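Local structure of uncharacterized protein (Leptotrichia buccalis, 3T8K) at residues Cys97-Phe100 and Leu101-Ala105; Pro134-Lys137 and Leu138-Gln142. The protein is of unknown function but has an ankyrin-repeat-like fold of stacked helical hairpins, a scaffold that in many relatives mediates protein-protein binding. All coordinates share one frame; numbering follows the deposited sequence.

Contact 1 of 2, residues Cys97-Phe100 and Leu101-Ala105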
ATOM      1  N   CYS A  97     -16.712   2.270   5.438  1.00 24.20           N
ATOM      2  CA  CYS A  97     -17.410   2.071   4.165  1.00 23.32           C
ATOM      3  C   CYS A  97     -18.883   2.470   4.280  1.00 24.88           C
ATOM      4  O   CYS A  97     -19.407   3.180   3.426  1.00 26.24           O
ATOM      5  CB  CYS A  97     -17.287   0.623   3.668  1.00 27.64           C
ATOM      6  SG  CYS A  97     -18.138   0.281   2.076  1.00 24.79           S
ATOM      7  N   LYS A  98     -19.555   2.015   5.335  1.00 24.15           N
ATOM      8  CA  LYS A  98     -20.950   2.380   5.546  1.00 26.84           C
ATOM      9  C   LYS A  98     -21.140   3.899   5.562  1.00 24.38           C
ATOM     10  O   LYS A  98     -22.070   4.432   4.958  1.00 26.47           O
ATOM     11  CB  LYS A  98     -21.466   1.786   6.861  1.00 28.39           C
ATOM     12  CG  LYS A  98     -22.887   2.181   7.219  1.00 35.51           C
ATOM     13  CD  LYS A  98     -23.422   1.298   8.345  1.00 43.98           C
ATOM     14  CE  LYS A  98     -23.426   2.014   9.676  1.00 52.43           C
ATOM     15  NZ  LYS A  98     -24.723   2.717   9.921  1.00 54.97           N
ATOM     16  N   ILE A  99     -20.265   4.590   6.276  1.00 23.90           N
ATOM     17  CA  ILE A  99     -20.390   6.036   6.419  1.00 24.42           C
ATOM     18  C   ILE A  99     -20.115   6.750   5.099  1.00 26.30           C
ATOM     19  O   ILE A  99     -20.808   7.705   4.745  1.00 25.69           O
ATOM     20  CB  ILE A  99     -19.455   6.561   7.517  1.00 28.19           C
ATOM     21  CG1 ILE A  99     -19.934   6.061   8.884  1.00 28.40           C
ATOM     22  CG2 ILE A  99     -19.400   8.081   7.502  1.00 33.68           C
ATOM     23  CD1 ILE A  99     -18.935   6.316   9.981  1.00 39.59           C
ATOM     24  N   PHE A 100     -19.104   6.289   4.366  1.00 26.75           N
ATOM     25  CA  PHE A 100     -18.801   6.888   3.070  1.00 23.73           C
ATOM     26  C   PHE A 100     -19.994   6.758   2.128  1.00 28.84           C
ATOM     27  O   PHE A 100     -20.314   7.691   1.391  1.00 28.96           O
ATOM     28  CB  PHE A 100     -17.572   6.251   2.422  1.00 19.71           C
ATOM     29  CG  PHE A 100     -16.278   6.572   3.108  1.00 24.78           C
ATOM     30  CD1 PHE A 100     -16.209   7.542   4.089  1.00 28.93           C
ATOM     31  CD2 PHE A 100     -15.118   5.905   2.754  1.00 26.13           C
ATOM     32  CE1 PHE A 100     -15.002   7.841   4.715  1.00 31.22           C
ATOM     33  CE2 PHE A 100     -13.909   6.201   3.376  1.00 27.63           C
ATOM     34  CZ  PHE A 100     -13.856   7.160   4.360  1.00 29.84           C
ATOM     35  N   LEU A 101     -20.639   5.590   2.131  1.00 27.95           N
ATOM     36  CA  LEU A 101     -21.803   5.373   1.283  1.00 27.72           C
ATOM     37  C   LEU A 101     -22.961   6.278   1.688  1.00 29.81           C
ATOM     38  O   LEU A 101     -23.634   6.856   0.836  1.00 30.88           O
ATOM     39  CB  LEU A 101     -22.241   3.904   1.313  1.00 26.69           C
ATOM     40  CG  LEU A 101     -21.281   2.921   0.642  1.00 24.79           C
ATOM     41  CD1 LEU A 101     -21.748   1.467   0.810  1.00 26.01           C
ATOM     42  CD2 LEU A 101     -21.124   3.246  -0.835  1.00 28.68           C
ATOM     43  N   GLU A 102     -23.195   6.394   2.991  1.00 30.49           N
ATOM     44  CA  GLU A 102     -24.287   7.215   3.492  1.00 31.80           C
ATOM     45  C   GLU A 102     -24.070   8.678   3.138  1.00 34.02           C
ATOM     46  O   GLU A 102     -25.028   9.421   2.930  1.00 35.23           O
ATOM     47  CB  GLU A 102     -24.444   7.047   5.007  1.00 34.71           C
ATOM     48  CG  GLU A 102     -24.933   5.664   5.410  1.00 45.19           C
ATOM     49  CD  GLU A 102     -24.879   5.425   6.907  1.00 54.01           C
ATOM     50  OE1 GLU A 102     -24.162   6.172   7.607  1.00 53.88           O
ATOM     51  OE2 GLU A 102     -25.556   4.482   7.379  1.00 58.60           O
ATOM     52  N   LYS A 103     -22.808   9.084   3.067  1.00 30.24           N
ATOM     53  CA  LYS A 103     -22.480  10.477   2.800  1.00 34.15           C
ATOM     54  C   LYS A 103     -22.183  10.739   1.328  1.00 33.09           C
ATOM     55  O   LYS A 103     -21.663  11.794   0.975  1.00 34.83           O
ATOM     56  CB  LYS A 103     -21.345  10.956   3.709  1.00 36.27           C
ATOM     57  CG  LYS A 103     -21.769  11.036   5.170  1.00 45.51           C
ATOM     58  CD  LYS A 103     -20.765  11.798   6.021  1.00 48.33           C
ATOM     59  CE  LYS A 103     -21.281  11.975   7.446  1.00 54.17           C
ATOM     60  NZ  LYS A 103     -22.464  12.887   7.529  1.00 56.72           N
ATOM     61  N   GLY A 104     -22.513   9.769   0.477  1.00 33.85           N
ATOM     62  CA  GLY A 104     -22.534   9.989  -0.958  1.00 37.01           C
ATOM     63  C   GLY A 104     -21.287   9.663  -1.765  1.00 37.38           C
ATOM     64  O   GLY A 104     -21.223   9.986  -2.950  1.00 38.05           O
ATOM     65  N   ALA A 105     -20.294   9.027  -1.154  1.00 30.84           N
ATOM     66  CA  ALA A 105     -19.124   8.633  -1.922  1.00 27.33           C
ATOM     67  C   ALA A 105     -19.538   7.561  -2.934  1.00 28.26           C
ATOM     68  O   ALA A 105     -20.499   6.818  -2.707  1.00 27.13           O
ATOM     69  CB  ALA A 105     -18.017   8.130  -1.015  1.00 30.25           C
TER

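Contact 2 of 2, residues Pro134-Lys137 and Leu138-Gln142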
ATOM      1  N   PRO A 134     -21.097  -8.337   6.563  1.00 33.40           N
ATOM      2  CA  PRO A 134     -21.631  -6.973   6.638  1.00 30.76           C
ATOM      3  C   PRO A 134     -21.068  -6.082   5.532  1.00 26.75           C
ATOM      4  O   PRO A 134     -21.834  -5.371   4.877  1.00 27.31           O
ATOM      5  CB  PRO A 134     -21.172  -6.495   8.018  1.00 33.98           C
ATOM      6  CG  PRO A 134     -21.046  -7.758   8.816  1.00 35.44           C
ATOM      7  CD  PRO A 134     -20.503  -8.768   7.840  1.00 35.06           C
ATOM      8  N   LEU A 135     -19.753  -6.130   5.318  1.00 25.29           N
ATOM      9  CA  LEU A 135     -19.134  -5.352   4.250  1.00 27.79           C
ATOM     10  C   LEU A 135     -19.648  -5.774   2.872  1.00 26.53           C
ATOM     11  O   LEU A 135     -19.948  -4.928   2.037  1.00 23.81           O
ATOM     12  CB  LEU A 135     -17.598  -5.428   4.324  1.00 25.42           C
ATOM     13  CG  LEU A 135     -16.823  -4.735   3.206  1.00 23.71           C
ATOM     14  CD1 LEU A 135     -17.182  -3.247   3.167  1.00 28.30           C
ATOM     15  CD2 LEU A 135     -15.306  -4.914   3.376  1.00 22.48           C
ATOM     16  N   TYR A 136     -19.760  -7.083   2.637  1.00 27.52           N
ATOM     17  CA  TYR A 136     -20.288  -7.597   1.374  1.00 28.32           C
ATOM     18  C   TYR A 136     -21.695  -7.046   1.103  1.00 27.32           C
ATOM     19  O   TYR A 136     -22.024  -6.657  -0.020  1.00 25.10           O
ATOM     20  CB  TYR A 136     -20.352  -9.128   1.400  1.00 27.72           C
ATOM     21  CG  TYR A 136     -19.037  -9.870   1.252  1.00 26.43           C
ATOM     22  CD1 TYR A 136     -17.899  -9.254   0.744  1.00 29.26           C
ATOM     23  CD2 TYR A 136     -18.949 -11.214   1.600  1.00 26.81           C
ATOM     24  CE1 TYR A 136     -16.707  -9.957   0.604  1.00 31.18           C
ATOM     25  CE2 TYR A 136     -17.769 -11.918   1.464  1.00 28.35           C
ATOM     26  CZ  TYR A 136     -16.656 -11.293   0.965  1.00 30.03           C
ATOM     27  OH  TYR A 136     -15.490 -12.007   0.837  1.00 26.03           O
ATOM     28  N   LYS A 137     -22.524  -7.021   2.140  1.00 30.28           N
ATOM     29  CA  LYS A 137     -23.888  -6.517   2.021  1.00 28.15           C
ATOM     30  C   LYS A 137     -23.921  -5.046   1.634  1.00 32.08           C
ATOM     31  O   LYS A 137     -24.740  -4.637   0.809  1.00 28.68           O
ATOM     32  CB  LYS A 137     -24.662  -6.742   3.321  1.00 33.20           C
ATOM     33  CG  LYS A 137     -25.003  -8.209   3.572  1.00 39.71           C
ATOM     34  CD  LYS A 137     -25.853  -8.359   4.825  1.00 49.64           C
ATOM     35  CE  LYS A 137     -26.277  -9.793   5.058  1.00 54.12           C
ATOM     36  NZ  LYS A 137     -27.133  -9.881   6.273  1.00 57.44           N
ATOM     37  N   LEU A 138     -23.036  -4.257   2.239  1.00 28.02           N
ATOM     38  CA  LEU A 138     -22.944  -2.836   1.928  1.00 27.76           C
ATOM     39  C   LEU A 138     -22.635  -2.662   0.451  1.00 27.10           C
ATOM     40  O   LEU A 138     -23.313  -1.923  -0.262  1.00 23.90           O
ATOM     41  CB  LEU A 138     -21.847  -2.167   2.766  1.00 26.54           C
ATOM     42  CG  LEU A 138     -22.147  -1.902   4.239  1.00 34.33           C
ATOM     43  CD1 LEU A 138     -20.895  -1.408   4.961  1.00 29.74           C
ATOM     44  CD2 LEU A 138     -23.288  -0.893   4.374  1.00 32.61           C
ATOM     45  N   ILE A 139     -21.601  -3.358  -0.008  1.00 24.63           N
ATOM     46  CA  ILE A 139     -21.163  -3.223  -1.386  1.00 22.60           C
ATOM     47  C   ILE A 139     -22.210  -3.682  -2.403  1.00 23.32           C
ATOM     48  O   ILE A 139     -22.534  -2.950  -3.336  1.00 23.34           O
ATOM     49  CB  ILE A 139     -19.825  -3.948  -1.614  1.00 23.23           C
ATOM     50  CG1 ILE A 139     -18.736  -3.313  -0.737  1.00 23.34           C
ATOM     51  CG2 ILE A 139     -19.434  -3.892  -3.080  1.00 26.96           C
ATOM     52  CD1 ILE A 139     -17.400  -4.029  -0.809  1.00 26.59           C
ATOM     53  N   PHE A 140     -22.756  -4.882  -2.220  1.00 25.20           N
ATOM     54  CA  PHE A 140     -23.681  -5.430  -3.207  1.00 25.63           C
ATOM     55  C   PHE A 140     -25.082  -4.820  -3.168  1.00 27.20           C
ATOM     56  O   PHE A 140     -25.900  -5.122  -4.034  1.00 27.21           O
ATOM     57  CB  PHE A 140     -23.730  -6.962  -3.119  1.00 21.97           C
ATOM     58  CG  PHE A 140     -22.424  -7.619  -3.480  1.00 28.20           C
ATOM     59  CD1 PHE A 140     -21.922  -7.522  -4.771  1.00 31.86           C
ATOM     60  CD2 PHE A 140     -21.684  -8.299  -2.528  1.00 34.36           C
ATOM     61  CE1 PHE A 140     -20.718  -8.109  -5.109  1.00 31.92           C
ATOM     62  CE2 PHE A 140     -20.477  -8.887  -2.860  1.00 38.63           C
ATOM     63  CZ  PHE A 140     -19.996  -8.794  -4.154  1.00 37.45           C
ATOM     64  N   SER A 141     -25.339  -3.952  -2.185  1.00 27.49           N
ATOM     65  CA  SER A 141     -26.592  -3.201  -2.111  1.00 32.81           C
ATOM     66  C   SER A 141     -26.562  -1.956  -3.002  1.00 30.58           C
ATOM     67  O   SER A 141     -27.570  -1.262  -3.158  1.00 28.70           O
ATOM     68  CB  SER A 141     -26.873  -2.768  -0.669  1.00 42.69           C
ATOM     69  OG  SER A 141     -27.151  -3.886   0.154  1.00 51.84           O
ATOM     70  N   GLN A 142     -25.399  -1.657  -3.561  1.00 26.04           N
ATOM     71  CA  GLN A 142     -25.259  -0.496  -4.429  1.00 28.53           C
ATOM     72  C   GLN A 142     -25.446  -0.888  -5.896  1.00 29.50           C
ATOM     73  O   GLN A 142     -24.812  -1.822  -6.387  1.00 26.81           O
ATOM     74  CB  GLN A 142     -23.888   0.153  -4.230  1.00 30.23           C
ATOM     75  CG  GLN A 142     -23.528   0.397  -2.770  1.00 30.27           C
ATOM     76  CD  GLN A 142     -24.574   1.214  -2.034  1.00 32.17           C
ATOM     77  OE1 GLN A 142     -25.043   2.235  -2.531  1.00 35.39           O
ATOM     78  NE2 GLN A 142     -24.953   0.760  -0.845  1.00 35.78           N
TER

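Contact 1 of 2, residues Cys97-Phe100 and Leu101-Ala105
Lys98 and Glu102, one helical turn apart, form a salt bridge in which NZ of Lys98 lies 3.2 Å from OE2 of Glu102. The ammonium comes to the syn side of that oxygen, 26° out of the carboxylate plane. Lys98 leaves the backbone with CG trans to N (chi1 176°), then bends at chi3 and chi4; its CG also lies 3.5 Å from OE2 of Glu102, so the carboxylate rests against the lysine stem as well as its charge.

Backbone bonds carry the helix to its end. Leu101 N meets Cys97 O at 3.0 Å, and Glu102 N and Lys103 N bond to Lys98 O and Ile99 O. A Schellman motif then closes the helix: Ala105 N donates to Phe100 O at 2.9 Å, and Gly104 N to Leu101 O at 3.1 Å. Gly104 is the C-prime residue; with phi at 93°, a CB would collide with the carbonyl oxygen of the residue before, which accounts for glycine here.

The reversal also brings the methyl of Ala105 to 3.9 Å from CB of Phe100, an apolar contact beside the cap. On another side of the helix, SG of Cys97 touches CD1 of Leu101 at 4.0 Å.

This C-terminal end of helix 90-102 is packed between neighbours of an ankyrin-like stack. Ile99 and Phe100 meet Ile62 of helix 51-63, Cys97 and Leu101 touch Phe79 of helix 79-85, and Lys98 and Leu101 lean on Leu138 of helix 129-140.

Contact 2 of 2, residues Pro134-Lys137 and Leu138-Gln142
Side chains and backbone groups of Pro134-Lys137 meet those of Leu138-Gln142 one turn on, a local contact along the last turns of helix 129-140 in the ankyrin-like stack. Backbone bonds hold these turns: Ile139 N to Leu135 O is 3.1 Å, and Phe140 N to Tyr136 O is 2.9 Å with an N-H...O angle of 171°.

Leu135 and Ile139 meet through their CD1 methyls at 4.1 Å. CG of Phe140 lies trans to its carbonyl carbon (chi1 -65°), which turns the CD2 corner of the ring toward the turn before, 3.0 Å from Tyr136 O and 4.2 Å from CB of Tyr136. Beyond the pair, Phe140 packs on Met173 and Tyr176 of helix 167-180. An alanine here would remove the ring and is likely to open a gap facing Met173 and Tyr176, with CB of Tyr136 losing its neighbour.

Polar side chains take over where the helix runs out. OG of Ser141 donates to Lys137 O at 2.6 Å, while the serine's own N gives that oxygen a weak bond. NE2 of Gln142 reaches Leu138 O at 3.2 Å, the oxygen lying in its amide plane. Two successive terminal carbonyls are thus satisfied by side chains, supplementing the backbone bonding as the helical pattern fades.

How the contacts relate
Contacts 1 and 2 close the C-terminal ends of consecutive helices, 90-102 and 129-140, with their centres about 12 Å apart. Each is partly buried, but contact 2 has four buried residues among those touching and contact 1 two. The helix endings differ: a glycine-based backbone cap in contact 1, hydroxyl and amide side chains in contact 2. A charged pair spans a turn only in contact 1. The two also pack directly: SG of Cys97 lies 3.8 Å from CD1 of Leu135, and CD1 of Leu101 is 3.7 Å from NE2 of Gln142. Contact 1 further packs on helices 51-63 and 79-85, which precede it in the chain, whereas contact 2 packs on helix 167-180, which follows.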